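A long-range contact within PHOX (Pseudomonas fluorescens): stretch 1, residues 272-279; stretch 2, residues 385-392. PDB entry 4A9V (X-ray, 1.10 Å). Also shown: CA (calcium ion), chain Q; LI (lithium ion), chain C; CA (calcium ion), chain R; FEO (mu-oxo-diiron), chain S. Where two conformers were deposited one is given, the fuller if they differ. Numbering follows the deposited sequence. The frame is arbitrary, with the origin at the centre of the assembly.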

ATOM      1  N   HIS A 272      -1.121  -6.993   3.880  1.00  6.15           N
ATOM      2  CA  HIS A 272      -0.563  -6.680   2.567  1.00  5.87           C
ATOM      3  C   HIS A 272      -0.408  -5.194   2.373  1.00  5.94           C
ATOM      4  O   HIS A 272      -1.389  -4.457   2.470  1.00  6.97           O
ATOM      5  N   GLU A 273       0.773  -4.763   1.933  1.00  5.78           N
ATOM      6  CA  GLU A 273       0.984  -3.371   1.540  1.00  5.73           C
ATOM      7  C   GLU A 273       0.641  -3.181   0.061  1.00  5.83           C
ATOM      8  O   GLU A 273      -0.387  -2.594  -0.267  1.00  6.30           O
ATOM      9  N   ASN A 274       1.498  -3.661  -0.840  1.00  5.83           N
ATOM     10  CA  ASN A 274       1.213  -3.596  -2.276  1.00  6.03           C
ATOM     11  C   ASN A 274       1.502  -4.926  -2.959  1.00  5.59           C
ATOM     12  O   ASN A 274       1.802  -5.931  -2.318  1.00  6.11           O
ATOM     13  N   ALA A 275       1.318  -4.938  -4.273  1.00  6.24           N
ATOM     14  CA  ALA A 275       1.425  -6.154  -5.062  1.00  6.59           C
ATOM     15  C   ALA A 275       2.112  -5.796  -6.377  1.00  6.95           C
ATOM     16  O   ALA A 275       1.535  -5.137  -7.233  1.00  8.67           O
ATOM     17  N   ALA A 276       3.400  -6.105  -6.460  1.00  6.31           N
ATOM     18  CA  ALA A 276       4.245  -5.662  -7.567  1.00  6.90           C
ATOM     19  C   ALA A 276       4.306  -6.735  -8.642  1.00  6.66           C
ATOM     20  O   ALA A 276       4.799  -7.834  -8.395  1.00  7.16           O
ATOM     21  N   LEU A 277       3.803  -6.419  -9.831  1.00  6.84           N
ATOM     22  CA  LEU A 277       3.734  -7.391 -10.922  1.00  7.06           C
ATOM     23  C   LEU A 277       5.055  -7.496 -11.673  1.00  7.80           C
ATOM     24  O   LEU A 277       5.661  -6.490 -12.033  1.00  8.75           O
ATOM     25  N   ALA A 278       5.392  -8.725 -12.043  1.00  7.00           N
ATOM     26  CA  ALA A 278       6.473  -9.013 -12.965  1.00  7.64           C
ATOM     27  C   ALA A 278       6.082 -10.266 -13.743  1.00  7.24           C
ATOM     28  O   ALA A 278       4.976 -10.784 -13.588  1.00  7.32           O
ATOM     29  N   GLU A 279       6.998 -10.760 -14.558  1.00  8.21           N
ATOM     30  CA  GLU A 279       6.715 -11.907 -15.398  1.00  8.45           C
ATOM     31  C   GLU A 279       7.974 -12.753 -15.462  1.00  8.19           C
ATOM     32  O   GLU A 279       9.074 -12.224 -15.604  1.00  9.38           O
ATOM     33  N   ARG A 385       9.585  -3.844   8.652  1.00  7.05           N
ATOM     34  CA  ARG A 385       8.353  -3.284   8.084  0.70  6.64           C
ATOM     35  C   ARG A 385       8.428  -3.078   6.577  1.00  7.15           C
ATOM     36  O   ARG A 385       8.423  -1.946   6.082  1.00  7.20           O
ATOM     37  N   PRO A 386       8.371  -4.177   5.820  1.00  6.98           N
ATOM     38  CA  PRO A 386       8.222  -4.057   4.376  1.00  6.93           C
ATOM     39  C   PRO A 386       6.965  -3.297   4.000  1.00  6.66           C
ATOM     40  O   PRO A 386       5.871  -3.644   4.451  1.00  8.24           O
ATOM     41  N   GLU A 387       7.127  -2.260   3.189  1.00  6.34           N
ATOM     42  CA  GLU A 387       5.980  -1.589   2.601  1.00  5.99           C
ATOM     43  C   GLU A 387       6.008  -1.799   1.087  1.00  6.28           C
ATOM     44  O   GLU A 387       5.909  -2.944   0.650  1.00  7.17           O
ATOM     45  N   TRP A 388       6.086  -0.756   0.272  1.00  5.80           N
ATOM     46  CA  TRP A 388       5.884  -0.958  -1.164  1.00  5.89           C
ATOM     47  C   TRP A 388       7.057  -1.638  -1.833  1.00  6.07           C
ATOM     48  O   TRP A 388       8.222  -1.388  -1.513  1.00  6.61           O
ATOM     49  N   ILE A 389       6.731  -2.403  -2.876  1.00  5.97           N
ATOM     50  CA  ILE A 389       7.702  -3.031  -3.762  1.00  5.95           C
ATOM     51  C   ILE A 389       7.435  -2.568  -5.190  1.00  6.11           C
ATOM     52  O   ILE A 389       6.271  -2.466  -5.611  1.00  6.52           O
ATOM     53  N   VAL A 390       8.506  -2.309  -5.942  1.00  5.83           N
ATOM     54  CA  VAL A 390       8.375  -2.003  -7.365  1.00  6.59           C
ATOM     55  C   VAL A 390       9.452  -2.751  -8.141  1.00  6.31           C
ATOM     56  O   VAL A 390      10.499  -3.110  -7.599  1.00  7.30           O
ATOM     57  N   VAL A 391       9.190  -2.940  -9.422  1.00  6.68           N
ATOM     58  CA  VAL A 391      10.083  -3.641 -10.326  1.00  6.85           C
ATOM     59  C   VAL A 391      10.497  -2.658 -11.427  1.00  6.84           C
ATOM     60  O   VAL A 391       9.643  -2.080 -12.101  1.00  7.92           O
ATOM     61  N   SER A 392      11.792  -2.461 -11.632  1.00  7.24           N
ATOM     62  CA  SER A 392      12.234  -1.535 -12.671  1.00  7.41           C
ATOM     63  C   SER A 392      11.750  -2.001 -14.034  1.00  7.62           C
ATOM     64  O   SER A 392      12.026  -3.126 -14.429  1.00  8.37           O
TER

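The two stretches run side by side in roughly the same direction, their strand axes 28° apart, and side chains fill the space between them. At one end two glutamates converge on a cluster of metals beside the gap. Glu 273 points toward stretch 2, with chi1 t (-176°) and chi2 at 93°, between wells; this bend delivers its two carboxylate oxygens to different ions, OE1 to FE2 of the diiron group (2.0 Å) and OE2 to the chain Q calcium (2.3 Å). Glu 387 leaves its backbone sideways, m then t, and its OE2 joins FE2 at 2.2 Å and that same calcium at 2.8 Å, while OE1 and OE2 both bind the chain R calcium at 2.5 Å. Glu 273 OE1 and Glu 387 OE2 therefore lie only 3.0 Å apart without a hydrogen bond: shared cations offset the repulsion expected between two carboxylates. Trp 388 (chi1 m, chi2 50°) presents its ring edge to Glu 273 OE2, 3.2 Å from CD1, and its NE1 donates to water 2 at 2.9 Å, itself a ligand of the chain Q calcium.

Next comes Asn 274, whose amide substitutes for a backbone pairing. With chi1 at 91°, off the usual wells, OD1 accepts from Ile 389 N and ND2 donates to Ile 389 O, both at 2.9 Å. An amide suits this place because it carries donor and acceptor together. Water 1 accepts from Asn 274 N at 3.0 Å and lies 2.7 Å from both Asn 274 OD1 and Glu 387 O.

Beyond it the contact turns apolar. Ala 276 and Ala 278 both point toward stretch 2; a methyl suits the tight spot at Ala 276, where CB is already 3.3 Å from Ile 389 O. Ile 389, m then t, leaves sideways and sets its CG2 3.8 Å from Ala 276 CB. Val 391 points back, chi1 t, with its CG2 4.3 Å from CB of both Ala 276 and Ala 278.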

ATOM      1  CB  HIS A 272      -1.504  -7.186   1.480  1.00  6.33           C
ATOM      2  CG  HIS A 272      -1.563  -8.680   1.354  1.00  6.12           C
ATOM      3  ND1 HIS A 272      -0.724  -9.365   0.544  1.00  6.35           N
ATOM      4  CD2 HIS A 272      -2.431  -9.611   1.897  1.00  6.75           C
ATOM      5  CE1 HIS A 272      -1.034 -10.667   0.581  1.00  7.05           C
ATOM      6  NE2 HIS A 272      -2.071 -10.822   1.407  1.00  7.09           N
ATOM      7  CB  GLU A 273       2.407  -2.921   1.828  1.00  6.42           C
ATOM      8  CG  GLU A 273       2.615  -1.444   1.523  1.00  6.49           C
ATOM      9  CD  GLU A 273       2.413  -0.538   2.720  1.00  6.36           C
ATOM     10  OE1 GLU A 273       2.398  -1.064   3.862  1.00  7.30           O
ATOM     11  OE2 GLU A 273       2.309   0.698   2.508  1.00  6.80           O
ATOM     12  CB  ASN A 274       1.896  -2.384  -2.970  1.00  5.84           C
ATOM     13  CG  ASN A 274       3.279  -2.693  -3.523  1.00  5.97           C
ATOM     14  OD1 ASN A 274       4.040  -3.478  -2.954  1.00  6.22           O
ATOM     15  ND2 ASN A 274       3.665  -1.965  -4.567  1.00  6.71           N
ATOM     16  CB  ALA A 275       0.042  -6.736  -5.314  1.00  7.63           C
ATOM     17  CB  ALA A 276       5.647  -5.350  -7.067  1.00  7.55           C
ATOM     18  CB  LEU A 277       2.621  -7.009 -11.899  1.00  7.58           C
ATOM     19  CG  LEU A 277       1.259  -7.656 -11.655  1.00  8.50           C
ATOM     20  CD1 LEU A 277       1.269  -9.137 -11.990  1.00  9.68           C
ATOM     21  CD2 LEU A 277       0.771  -7.416 -10.240  1.00 10.49           C
ATOM     22  CB  ALA A 278       7.780  -9.220 -12.198  1.00  9.30           C
ATOM     23  CB  GLU A 279       6.309 -11.426 -16.798  1.00 10.72           C
ATOM     24  CG  GLU A 279       5.834 -12.510 -17.762  1.00 12.60           C
ATOM     25  CD  GLU A 279       5.276 -11.965 -19.081  1.00 17.84           C
ATOM     26  OE1 GLU A 279       5.187 -10.736 -19.273  1.00 20.57           O
ATOM     27  OE2 GLU A 279       4.823 -12.781 -19.911  1.00 22.79           O
ATOM     28  CB  ARG A 385       7.968  -1.980   8.768  0.70  6.86           C
ATOM     29  CG  ARG A 385       7.610  -2.138  10.231  0.70  8.49           C
ATOM     30  CD  ARG A 385       7.058  -0.840  10.776  0.70  9.28           C
ATOM     31  NE  ARG A 385       5.844  -0.476  10.064  0.70 11.90           N
ATOM     32  CZ  ARG A 385       5.390   0.764   9.948  0.70 11.80           C
ATOM     33  NH1 ARG A 385       5.879   1.713  10.734  0.70 14.77           N
ATOM     34  NH2 ARG A 385       4.352   1.018   9.161  0.70 15.12           N
ATOM     35  CB  PRO A 386       8.132  -5.514   3.902  1.00  8.93           C
ATOM     36  CG  PRO A 386       8.632  -6.343   5.031  1.00  9.81           C
ATOM     37  CD  PRO A 386       8.329  -5.576   6.274  1.00  7.29           C
ATOM     38  CB  GLU A 387       5.844  -0.146   3.100  1.00  6.23           C
ATOM     39  CG  GLU A 387       5.440  -0.123   4.575  1.00  6.55           C
ATOM     40  CD  GLU A 387       4.889   1.213   5.048  1.00  7.12           C
ATOM     41  OE1 GLU A 387       5.708   2.113   5.325  1.00  7.85           O
ATOM     42  OE2 GLU A 387       3.645   1.366   5.185  1.00  7.22           O
ATOM     43  CB  TRP A 388       5.642   0.365  -1.875  1.00  6.05           C
ATOM     44  CG  TRP A 388       4.333   1.018  -1.550  1.00  6.02           C
ATOM     45  CD1 TRP A 388       3.790   1.275  -0.299  1.00  6.04           C
ATOM     46  CD2 TRP A 388       3.508   1.764  -2.486  1.00  6.07           C
ATOM     47  NE1 TRP A 388       2.693   2.086  -0.410  1.00  6.14           N
ATOM     48  CE2 TRP A 388       2.505   2.454  -1.694  1.00  5.95           C
ATOM     49  CE3 TRP A 388       3.566   2.003  -3.852  1.00  6.29           C
ATOM     50  CZ2 TRP A 388       1.577   3.306  -2.268  1.00  6.88           C
ATOM     51  CZ3 TRP A 388       2.642   2.888  -4.412  1.00  7.37           C
ATOM     52  CH2 TRP A 388       1.678   3.525  -3.634  1.00  7.70           C
ATOM     53  CB  ILE A 389       7.598  -4.570  -3.664  1.00  6.48           C
ATOM     54  CG1 ILE A 389       7.881  -5.015  -2.227  1.00  6.40           C
ATOM     55  CG2 ILE A 389       8.565  -5.235  -4.634  1.00  7.18           C
ATOM     56  CD1 ILE A 389       7.601  -6.479  -1.953  1.00  7.33           C
ATOM     57  CB  VAL A 390       8.482  -0.482  -7.663  1.00  7.22           C
ATOM     58  CG1 VAL A 390       7.283   0.261  -7.095  1.00  8.18           C
ATOM     59  CG2 VAL A 390       9.798   0.088  -7.150  1.00  7.25           C
ATOM     60  CB  VAL A 391       9.360  -4.858 -10.952  1.00  7.46           C
ATOM     61  CG1 VAL A 391      10.276  -5.569 -11.933  1.00  9.26           C
ATOM     62  CG2 VAL A 391       8.884  -5.820  -9.868  1.00  8.84           C
ATOM     63  CB  SER A 392      13.748  -1.454 -12.704  1.00  7.94           C
ATOM     64  OG  SER A 392      14.161  -0.786 -13.876  1.00  9.38           O
TER
HETATM   65 CA    CA Q1591       1.966   2.788   3.435  1.00  7.90          CA
HETATM   66 LI    LI C 612       6.594 -11.812 -19.984  1.00 19.80          LI
HETATM   67 CA    CA R1592       3.952   3.575   6.416  0.93  7.82          CA
HETATM   68 FE1  FEO S1594      -1.062   1.269   4.821  1.00  7.69          FE
HETATM   69 FE2  FEO S1594       2.057  -0.061   5.572  1.00  7.08          FE
HETATM   70  O   FEO S1594       0.863   1.387   5.118  1.00  7.92           O
HETATM   71  O   HOH W   1       4.250  -4.752  -0.589  1.00  6.43           O
HETATM   72  O   HOH W   2       0.531   2.642   1.378  1.00  8.22           O
HETATM   73  O   HOH W   3       9.069 -12.365 -19.637  1.00 23.64           O
HETATM   74  O   HOH W   4       6.055 -11.931 -22.429  1.00 23.81           O
HETATM   75  O   HOH W   5      -0.784   3.229   3.956  1.00  8.23           O
HETATM   76  O   HOH W   6       1.713   5.097   2.538  1.00  9.43           O